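Putative lipase/esterase (Lactobacillus plantarum WCFS1, PDB 3BXP) is probably a carboxylesterase of the alpha/beta-hydrolase superfamily that hydrolyses ester bonds, its natural substrate being unknown. Local coordinates at residues 9-14 / 87-92; 158-163 / 179-184; 191-196 / 221-226. One frame throughout, in Å; residues are numbered along the deposited sequence.

Interaction 1: residues 9-14 / 87-92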
loop_
_atom_site.group_PDB
_atom_site.type_symbol
_atom_site.label_atom_id
_atom_site.label_comp_id
_atom_site.label_asym_id
_atom_site.label_seq_id
_atom_site.Cartn_x
_atom_site.Cartn_y
_atom_site.Cartn_z
ATOM N N LEU B 9 33.292 12.632 -6.157
ATOM C CA LEU B 9 33.909 11.320 -5.981
ATOM C C LEU B 9 34.069 10.723 -7.333
ATOM O O LEU B 9 33.532 11.190 -8.295
ATOM C CB LEU B 9 33.035 10.402 -5.112
ATOM C CG LEU B 9 32.781 10.826 -3.650
ATOM C CD1 LEU B 9 31.983 9.768 -2.922
ATOM C CD2 LEU B 9 34.088 11.137 -2.951
ATOM N N ASN B 10 34.801 9.636 -7.392
ATOM C CA ASN B 10 35.100 8.975 -8.668
ATOM C C ASN B 10 35.262 7.497 -8.453
ATOM O O ASN B 10 35.918 7.044 -7.493
ATOM C CB ASN B 10 36.350 9.569 -9.307
ATOM C CG ASN B 10 36.564 9.108 -10.769
ATOM O OD1 ASN B 10 35.753 8.387 -11.341
ATOM N ND2 ASN B 10 37.648 9.580 -11.383
ATOM N N THR B 11 34.612 6.745 -9.319
ATOM C CA THR B 11 34.774 5.316 -9.365
ATOM C C THR B 11 34.483 4.914 -10.796
ATOM O O THR B 11 33.676 5.554 -11.478
ATOM C CB THR B 11 33.821 4.577 -8.358
ATOM O OG1 THR B 11 34.290 3.251 -8.123
ATOM C CG2 THR B 11 32.350 4.525 -8.859
ATOM N N ALA B 12 35.129 3.852 -11.246
ATOM C CA ALA B 12 34.859 3.293 -12.578
ATOM C C ALA B 12 35.012 4.355 -13.664
ATOM O O ALA B 12 34.440 4.228 -14.742
ATOM C CB ALA B 12 33.472 2.661 -12.623
ATOM N N ALA B 13 35.821 5.374 -13.371
ATOM C CA ALA B 13 36.134 6.444 -14.318
ATOM C C ALA B 13 34.885 7.211 -14.675
ATOM O O ALA B 13 34.790 7.809 -15.740
ATOM C CB ALA B 13 36.813 5.894 -15.614
ATOM N N HIS B 14 33.915 7.210 -13.776
ATOM C CA HIS B 14 32.685 8.010 -13.972
ATOM C C HIS B 14 32.463 8.824 -12.716
ATOM O O HIS B 14 31.791 8.374 -11.771
ATOM C CB HIS B 14 31.477 7.107 -14.216
ATOM C CG HIS B 14 31.424 6.543 -15.611
ATOM N ND1 HIS B 14 32.261 5.546 -16.035
ATOM C CD2 HIS B 14 30.619 6.839 -16.653
ATOM C CE1 HIS B 14 32.021 5.282 -17.311
ATOM N NE2 HIS B 14 30.997 6.031 -17.704
ATOM N N LEU B 87 25.188 2.016 -10.258
ATOM C CA LEU B 87 25.295 0.964 -9.223
ATOM C C LEU B 87 26.669 1.018 -8.508
ATOM O O LEU B 87 26.751 0.983 -7.277
ATOM C CB LEU B 87 25.072 -0.430 -9.825
ATOM C CG LEU B 87 23.728 -0.726 -10.439
ATOM C CD1 LEU B 87 23.784 -2.070 -11.152
ATOM C CD2 LEU B 87 22.619 -0.706 -9.385
ATOM N N GLN B 88 27.723 1.194 -9.303
ATOM C CA GLN B 88 29.115 1.324 -8.808
ATOM C C GLN B 88 29.261 2.594 -7.968
ATOM O O GLN B 88 29.840 2.576 -6.882
ATOM C CB GLN B 88 30.104 1.244 -9.986
ATOM C CG GLN B 88 30.053 -0.130 -10.654
ATOM C CD GLN B 88 30.644 -0.261 -12.061
ATOM O OE1 GLN B 88 30.850 0.694 -12.792
ATOM N NE2 GLN B 88 30.840 -1.504 -12.464
ATOM N N GLN B 89 28.647 3.686 -8.433
ATOM C CA GLN B 89 28.679 4.970 -7.701
ATOM C C GLN B 89 27.937 4.908 -6.371
ATOM O O GLN B 89 28.372 5.476 -5.388
ATOM C CB GLN B 89 28.075 6.070 -8.562
ATOM C CG GLN B 89 28.843 6.381 -9.828
ATOM C CD GLN B 89 28.090 7.285 -10.813
ATOM O OE1 GLN B 89 26.839 7.352 -10.853
ATOM N NE2 GLN B 89 28.873 7.987 -11.645
ATOM N N LEU B 90 26.822 4.205 -6.357
ATOM C CA LEU B 90 26.057 4.044 -5.130
ATOM C C LEU B 90 26.910 3.166 -4.174
ATOM O O LEU B 90 27.043 3.468 -3.005
ATOM C CB LEU B 90 24.710 3.427 -5.420
ATOM C CG LEU B 90 23.759 3.126 -4.260
ATOM C CD1 LEU B 90 23.718 4.253 -3.189
ATOM C CD2 LEU B 90 22.353 2.816 -4.802
ATOM N N GLY B 91 27.504 2.104 -4.702
ATOM C CA GLY B 91 28.450 1.326 -3.911
ATOM C C GLY B 91 29.641 2.130 -3.375
ATOM O O GLY B 91 30.073 1.938 -2.214
ATOM N N ALA B 92 30.223 2.959 -4.246
ATOM C CA ALA B 92 31.332 3.830 -3.878
ATOM C C ALA B 92 30.913 4.855 -2.800
ATOM O O ALA B 92 31.718 5.242 -1.963
ATOM C CB ALA B 92 31.918 4.524 -5.108
#

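Interaction 2: residues 158-163 / 179-184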
loop_
_atom_site.group_PDB
_atom_site.type_symbol
_atom_site.label_atom_id
_atom_site.label_comp_id
_atom_site.label_asym_id
_atom_site.label_seq_id
_atom_site.Cartn_x
_atom_site.Cartn_y
_atom_site.Cartn_z
ATOM N N ILE B 158 10.698 1.250 -11.864
ATOM C CA ILE B 158 11.094 -0.087 -11.476
ATOM C C ILE B 158 11.385 -0.939 -12.698
ATOM O O ILE B 158 12.338 -1.745 -12.709
ATOM C CB ILE B 158 9.966 -0.770 -10.656
ATOM C CG1 ILE B 158 9.842 -0.078 -9.274
ATOM C CG2 ILE B 158 10.145 -2.293 -10.534
ATOM C CD1 ILE B 158 11.166 -0.176 -8.342
ATOM N N ASP B 159 10.531 -0.805 -13.701
ATOM C CA ASP B 159 10.637 -1.639 -14.932
ATOM C C ASP B 159 10.623 -0.751 -16.158
ATOM O O ASP B 159 9.623 -0.052 -16.448
ATOM C CB ASP B 159 9.547 -2.705 -14.906
ATOM C CG ASP B 159 9.578 -3.651 -16.100
ATOM O OD1 ASP B 159 10.221 -3.362 -17.128
ATOM O OD2 ASP B 159 8.875 -4.703 -16.006
ATOM N N LEU B 160 11.772 -0.720 -16.844
ATOM C CA LEU B 160 12.000 0.186 -17.965
ATOM C C LEU B 160 11.217 -0.195 -19.206
ATOM O O LEU B 160 11.311 0.485 -20.224
ATOM C CB LEU B 160 13.511 0.314 -18.297
ATOM C CG LEU B 160 14.400 0.832 -17.168
ATOM C CD1 LEU B 160 15.853 0.979 -17.664
ATOM C CD2 LEU B 160 13.890 2.159 -16.643
ATOM N N THR B 161 10.426 -1.267 -19.092
ATOM C CA THR B 161 9.512 -1.671 -20.145
ATOM C C THR B 161 8.063 -1.338 -19.808
ATOM O O THR B 161 7.179 -1.558 -20.613
ATOM C CB THR B 161 9.574 -3.171 -20.443
ATOM O OG1 THR B 161 8.970 -3.905 -19.362
ATOM C CG2 THR B 161 11.037 -3.671 -20.706
ATOM N N ALA B 162 7.824 -0.778 -18.633
ATOM C CA ALA B 162 6.460 -0.612 -18.103
ATOM C C ALA B 162 5.799 0.765 -18.389
ATOM O O ALA B 162 4.787 1.132 -17.773
ATOM C CB ALA B 162 6.440 -0.924 -16.592
ATOM N N GLY B 163 6.358 1.538 -19.314
ATOM C CA GLY B 163 5.742 2.808 -19.693
ATOM C C GLY B 163 6.650 4.015 -19.623
ATOM O O GLY B 163 6.438 5.003 -20.339
ATOM N N ARG B 179 19.333 -7.263 -18.269
ATOM C CA ARG B 179 19.201 -7.776 -16.907
ATOM C C ARG B 179 18.822 -6.684 -15.899
ATOM O O ARG B 179 18.260 -6.971 -14.827
ATOM C CB ARG B 179 20.523 -8.429 -16.473
ATOM C CG ARG B 179 20.517 -9.023 -15.070
ATOM C CD ARG B 179 21.902 -9.592 -14.724
ATOM N NE ARG B 179 22.412 -10.463 -15.789
ATOM N N LEU B 180 19.094 -5.421 -16.236
ATOM C CA LEU B 180 18.874 -4.321 -15.288
ATOM C C LEU B 180 17.622 -3.581 -15.644
ATOM O O LEU B 180 17.327 -2.558 -15.038
ATOM C CB LEU B 180 20.053 -3.361 -15.298
ATOM C CG LEU B 180 21.357 -3.975 -14.822
ATOM C CD1 LEU B 180 22.548 -3.017 -15.036
ATOM C CD2 LEU B 180 21.203 -4.457 -13.401
ATOM N N TRP B 181 16.884 -4.065 -16.654
ATOM C CA TRP B 181 15.649 -3.345 -17.034
ATOM C C TRP B 181 14.570 -3.366 -15.967
ATOM O O TRP B 181 13.929 -2.337 -15.697
ATOM C CB TRP B 181 15.105 -3.861 -18.364
ATOM C CG TRP B 181 15.899 -3.386 -19.489
ATOM C CD1 TRP B 181 16.879 -2.434 -19.473
ATOM C CD2 TRP B 181 15.808 -3.849 -20.848
ATOM N NE1 TRP B 181 17.410 -2.275 -20.755
ATOM C CE2 TRP B 181 16.754 -3.129 -21.604
ATOM C CE3 TRP B 181 15.012 -4.810 -21.490
ATOM C CZ2 TRP B 181 16.923 -3.335 -22.970
ATOM C CZ3 TRP B 181 15.188 -5.014 -22.844
ATOM C CH2 TRP B 181 16.133 -4.278 -23.568
ATOM N N ALA B 182 14.355 -4.550 -15.414
ATOM C CA ALA B 182 13.246 -4.853 -14.510
ATOM C C ALA B 182 13.753 -5.220 -13.138
ATOM O O ALA B 182 14.129 -6.369 -12.868
ATOM C CB ALA B 182 12.381 -5.966 -15.091
ATOM N N ALA B 183 13.771 -4.230 -12.243
ATOM C CA ALA B 183 14.327 -4.397 -10.922
ATOM C C ALA B 183 13.593 -5.448 -10.094
ATOM O O ALA B 183 14.146 -6.069 -9.234
ATOM C CB ALA B 183 14.344 -3.066 -10.154
ATOM N N GLN B 184 12.311 -5.637 -10.337
ATOM C CA GLN B 184 11.567 -6.610 -9.550
ATOM C C GLN B 184 12.073 -8.032 -9.845
ATOM O O GLN B 184 11.922 -8.957 -9.039
ATOM C CB GLN B 184 10.076 -6.478 -9.827
ATOM C CG GLN B 184 9.536 -7.009 -11.146
ATOM C CD GLN B 184 9.742 -6.108 -12.377
ATOM O OE1 GLN B 184 10.541 -5.157 -12.333
ATOM N NE2 GLN B 184 8.998 -6.384 -13.467
#

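Interaction 3: residues 191-196 / 221-226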
loop_
_atom_site.group_PDB
_atom_site.type_symbol
_atom_site.label_atom_id
_atom_site.label_comp_id
_atom_site.label_asym_id
_atom_site.label_seq_id
_atom_site.Cartn_x
_atom_site.Cartn_y
_atom_site.Cartn_z
ATOM N N SER B 191 17.156 -9.670 -0.580
ATOM C CA SER B 191 16.909 -8.239 -0.779
ATOM C C SER B 191 16.622 -7.625 0.601
ATOM O O SER B 191 15.968 -8.265 1.426
ATOM C CB SER B 191 15.727 -7.983 -1.719
ATOM O OG SER B 191 16.041 -8.374 -3.048
ATOM N N LYS B 192 17.087 -6.404 0.867
ATOM C CA LYS B 192 16.823 -5.784 2.191
ATOM C C LYS B 192 15.387 -5.262 2.203
ATOM O O LYS B 192 14.783 -5.014 1.159
ATOM C CB LYS B 192 17.758 -4.617 2.481
ATOM C CG LYS B 192 19.230 -4.925 2.431
ATOM C CD LYS B 192 19.609 -6.046 3.388
ATOM C CE LYS B 192 21.104 -6.414 3.196
ATOM N NZ LYS B 192 21.595 -7.387 4.216
ATOM N N PRO B 193 14.813 -5.092 3.397
ATOM C CA PRO B 193 13.449 -4.604 3.527
ATOM C C PRO B 193 13.215 -3.242 2.836
ATOM O O PRO B 193 14.087 -2.369 2.777
ATOM C CB PRO B 193 13.283 -4.474 5.051
ATOM C CG PRO B 193 14.152 -5.512 5.572
ATOM C CD PRO B 193 15.382 -5.426 4.700
ATOM N N ALA B 194 11.975 -3.064 2.407
ATOM C CA ALA B 194 11.616 -1.861 1.708
ATOM C C ALA B 194 10.283 -1.254 2.168
ATOM O O ALA B 194 9.321 -1.934 2.435
ATOM C CB ALA B 194 11.585 -2.126 0.179
ATOM N N PHE B 195 10.294 0.052 2.239
ATOM C CA PHE B 195 9.090 0.864 2.341
ATOM C C PHE B 195 8.898 1.521 1.011
ATOM O O PHE B 195 9.724 2.307 0.531
ATOM C CB PHE B 195 9.275 1.906 3.475
ATOM C CG PHE B 195 8.086 2.840 3.696
ATOM C CD1 PHE B 195 7.881 3.969 2.921
ATOM C CD2 PHE B 195 7.204 2.606 4.733
ATOM C CE1 PHE B 195 6.814 4.777 3.132
ATOM C CE2 PHE B 195 6.134 3.427 4.931
ATOM C CZ PHE B 195 5.933 4.529 4.120
ATOM N N VAL B 196 7.760 1.238 0.407
ATOM C CA VAL B 196 7.421 1.752 -0.914
ATOM C C VAL B 196 6.127 2.579 -0.805
ATOM O O VAL B 196 5.156 2.183 -0.154
ATOM C CB VAL B 196 7.222 0.573 -1.899
ATOM C CG1 VAL B 196 6.928 1.017 -3.326
ATOM C CG2 VAL B 196 8.382 -0.408 -1.887
ATOM N N GLN B 221 8.900 -13.105 0.302
ATOM C CA GLN B 221 8.636 -12.840 1.726
ATOM C C GLN B 221 9.642 -11.925 2.382
ATOM O O GLN B 221 10.014 -12.104 3.551
ATOM C CB GLN B 221 8.515 -14.149 2.492
ATOM C CG GLN B 221 7.293 -14.923 2.086
ATOM C CD GLN B 221 7.023 -16.104 2.980
ATOM O OE1 GLN B 221 7.946 -16.805 3.403
ATOM N NE2 GLN B 221 5.748 -16.339 3.272
ATOM N N VAL B 222 10.055 -10.905 1.650
ATOM C CA VAL B 222 10.927 -9.883 2.202
ATOM C C VAL B 222 10.062 -8.891 2.929
ATOM O O VAL B 222 9.008 -8.519 2.419
ATOM C CB VAL B 222 11.770 -9.195 1.122
ATOM C CG1 VAL B 222 12.549 -8.022 1.714
ATOM C CG2 VAL B 222 12.668 -10.198 0.449
ATOM N N ALA B 223 10.518 -8.438 4.098
ATOM C CA ALA B 223 9.788 -7.419 4.843
ATOM C C ALA B 223 9.532 -6.179 3.980
ATOM O O ALA B 223 10.457 -5.524 3.475
ATOM C CB ALA B 223 10.501 -7.003 6.083
ATOM N N THR B 224 8.267 -5.820 3.855
ATOM C CA THR B 224 7.876 -4.784 2.904
ATOM C C THR B 224 6.624 -4.066 3.424
ATOM O O THR B 224 5.687 -4.709 3.923
ATOM C CB THR B 224 7.547 -5.370 1.504
ATOM O OG1 THR B 224 8.648 -6.123 1.010
ATOM C CG2 THR B 224 7.210 -4.274 0.468
ATOM N N ALA B 225 6.620 -2.729 3.338
ATOM C CA ALA B 225 5.383 -1.937 3.455
ATOM C C ALA B 225 5.140 -1.233 2.124
ATOM O O ALA B 225 6.087 -0.859 1.421
ATOM C CB ALA B 225 5.459 -0.889 4.595
ATOM N N TYR B 226 3.873 -1.002 1.818
ATOM C CA TYR B 226 3.484 -0.348 0.587
ATOM C C TYR B 226 2.240 0.495 0.802
ATOM O O TYR B 226 1.211 0.003 1.340
ATOM C CB TYR B 226 3.177 -1.403 -0.482
ATOM C CG TYR B 226 2.708 -0.893 -1.837
ATOM C CD1 TYR B 226 3.333 0.150 -2.450
ATOM C CD2 TYR B 226 1.686 -1.536 -2.540
ATOM C CE1 TYR B 226 2.947 0.595 -3.714
ATOM C CE2 TYR B 226 1.320 -1.113 -3.814
ATOM C CZ TYR B 226 1.956 -0.060 -4.389
ATOM O OH TYR B 226 1.592 0.360 -5.647
#

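Interaction 1: residues 9-14 / 87-92
Thr-11 and Gln-89 meet where a beta hairpin packs on a helix of the alpha/beta-hydrolase fold: residues 9-14 run from the end of strand 2-9 into the turn before its antiparallel partner 16-23, and residues 87-92 are part of helix 85-99. The tip is a type I' beta turn running from Thr-11 to His-14 and closed by the backbone bond from His-14 N to Thr-11 O. It touches the helix by one hydrogen bond and a small apolar patch.

The bond is made by the amide of Gln-89. Its chain is extended beyond CG, and NE2 gives a proton to His-14 O over 2.9 Å, fairly straight at 160°. The oxygen lies in the plane of the amide, whereas the nitrogen sits well above the plane of the carbonyl. The other end of that amide, OE1, accepts from the backbone N of Gln-74, so the group is fixed at both ends and cannot easily flip.

Thr-11 supplies the apolar part. A chi1 of -162° puts OG1 anti to the backbone N and CG2 between N and the carbonyl carbon, against the helix, 3.7 Å from Gln-88 O. CB packs against the methyl of Ala-92 at 3.8 Å, and the hydroxyl bonds to Tyr-144 OH. Gln-88 turns its amide toward the turn: NE2 goes to Tyr-139 O, and OE1, which has no hydrogen-bond partner in the model, ends 3.3 Å from Ala-12 CB.

The ring of His-14 stacks on Trp-85, about 5 Å from a bound HEPES molecule. A bond inside the turn also limits that ring's rotation: ND1 donates to Ala-12 O at 2.9 Å, with the oxygen in the ring plane.

Interaction 2: residues 158-163 / 179-184
Asp-159 OD1 is gripped twice by Thr-161, and the other oxygen of the same carboxylate reaches across to Gln-184. The backbone N of Thr-161 donates to Asp-159 OD1 at 2.9 Å, which makes an Asx turn, and the hydroxyl Thr-161 OG1 gives a shorter bond of 2.6 Å to the same oxygen. Both donors come from one face of the carboxylate plane.

With CG anti to the backbone N (chi1 -178°), the carboxylate lies against the methyl of Ala-182, CG to CB 3.8 Å. Gln-184 NE2 then donates to Asp-159 OD2 over 3.0 Å, nearly straight at 170° but from above the carboxylate plane; the planes of amide and carboxylate are turned 43° apart. Lys-212 makes a salt bridge to that same OD2, which would probably favour the charged form. An alanine in place of Asp-159 would probably leave Lys-212 without this counter-charge, the Gln-184 amide without this acceptor, and the Thr-161 hydroxyl free to turn.

The backbones join in a single bridge of Asp-159 with Ala-182. Ala-183 N donates to Ile-158 O, and Leu-160 N to Trp-181 O at 2.9 Å; that last oxygen also accepts from His-121 NE2. Beside the bridge, Leu-160 crosses Trp-181 at about a right angle, its CD1 4.0 Å from the CD1 of the indole. Thr-161 CG2 approaches the six-membered part of the indole near CE3, and Arg-171 makes a cation-pi contact with the ring, whose NE1 bonds to Thr-175 O.

Thus the segments before and after helix 168-174 are tied together within the connection between strands 150-154 and 194-199, consistent with the insertion that many alpha/beta hydrolases carry after the sixth strand of the sheet.

Interaction 3: residues 191-196 / 221-226
Ala-194 and Ala-225 are joined by the central hydrogen bond of a parallel strand pair: Ala-225 N donates to Ala-194 O at 3.0 Å, nearly along the C=O axis. Ala-194 N donates to Ala-223 O on one side of it, and Val-196 N reaches Ala-225 O at 2.9 Å on the other. The axes of strand segments 194-196 and 224-226 approach to 4.7 Å and are only 7° from parallel. The carbonyls also receive CA-H contacts, among them Tyr-226 CA to Val-196 O at 3.1 Å.

On the face carrying Val-196 and Tyr-226, the valine branch set anti to the backbone N (chi1 -177°), CG1, is the one that meets the phenol ring at CD1 of Tyr-226, 3.8 Å away. Val-196 O lies at the edge of that ring, near its plane. On the other face, Phe-195 CD2 touches the methyl of Ala-225 at 3.9 Å. Ahead of the strands, Pro-193 CB packs on Ala-223 CB, and Val-222 CG1 comes within 3.4 Å of Ser-191 O.

Further out, helix 208-219 of this beta-alpha-beta unit covers the Val-196 face: Met-217 touches Ala-194, Val-222 and Thr-224, and Ser-210 bonds to Tyr-226 OH. Helix 258-269 covers the Phe-195 face with Trp-266. Tyr-226 also pairs, antiparallel, with a strand of the second subunit, carrying the sheet across the interface. In the pair itself the backbone bonds set the register, while largely apolar side chains fill both faces between sheet and helices, as expected of a buried core.

Along the chain the three contacts follow in series. Interaction 1 lies at the hairpin end of the sheet, beside outermost strand 2-9, whereas interaction 3 includes 224-229, the other strand outermost within this chain, across the chain's centre; their centres are 26 Å apart. Interaction 2 belongs to the connection leading into strand 194-199 of interaction 3, its centre 18 Å from that contact and 22 Å from interaction 1. Leu-87 CD1 and Leu-180 CD2 touch at 4.2 Å, joining interactions 1 and 2, and helix 118-129 packs on both. Interaction 3 is within the sheet itself, while interactions 1 and 2 join hairpin to helix and two parts of one connection.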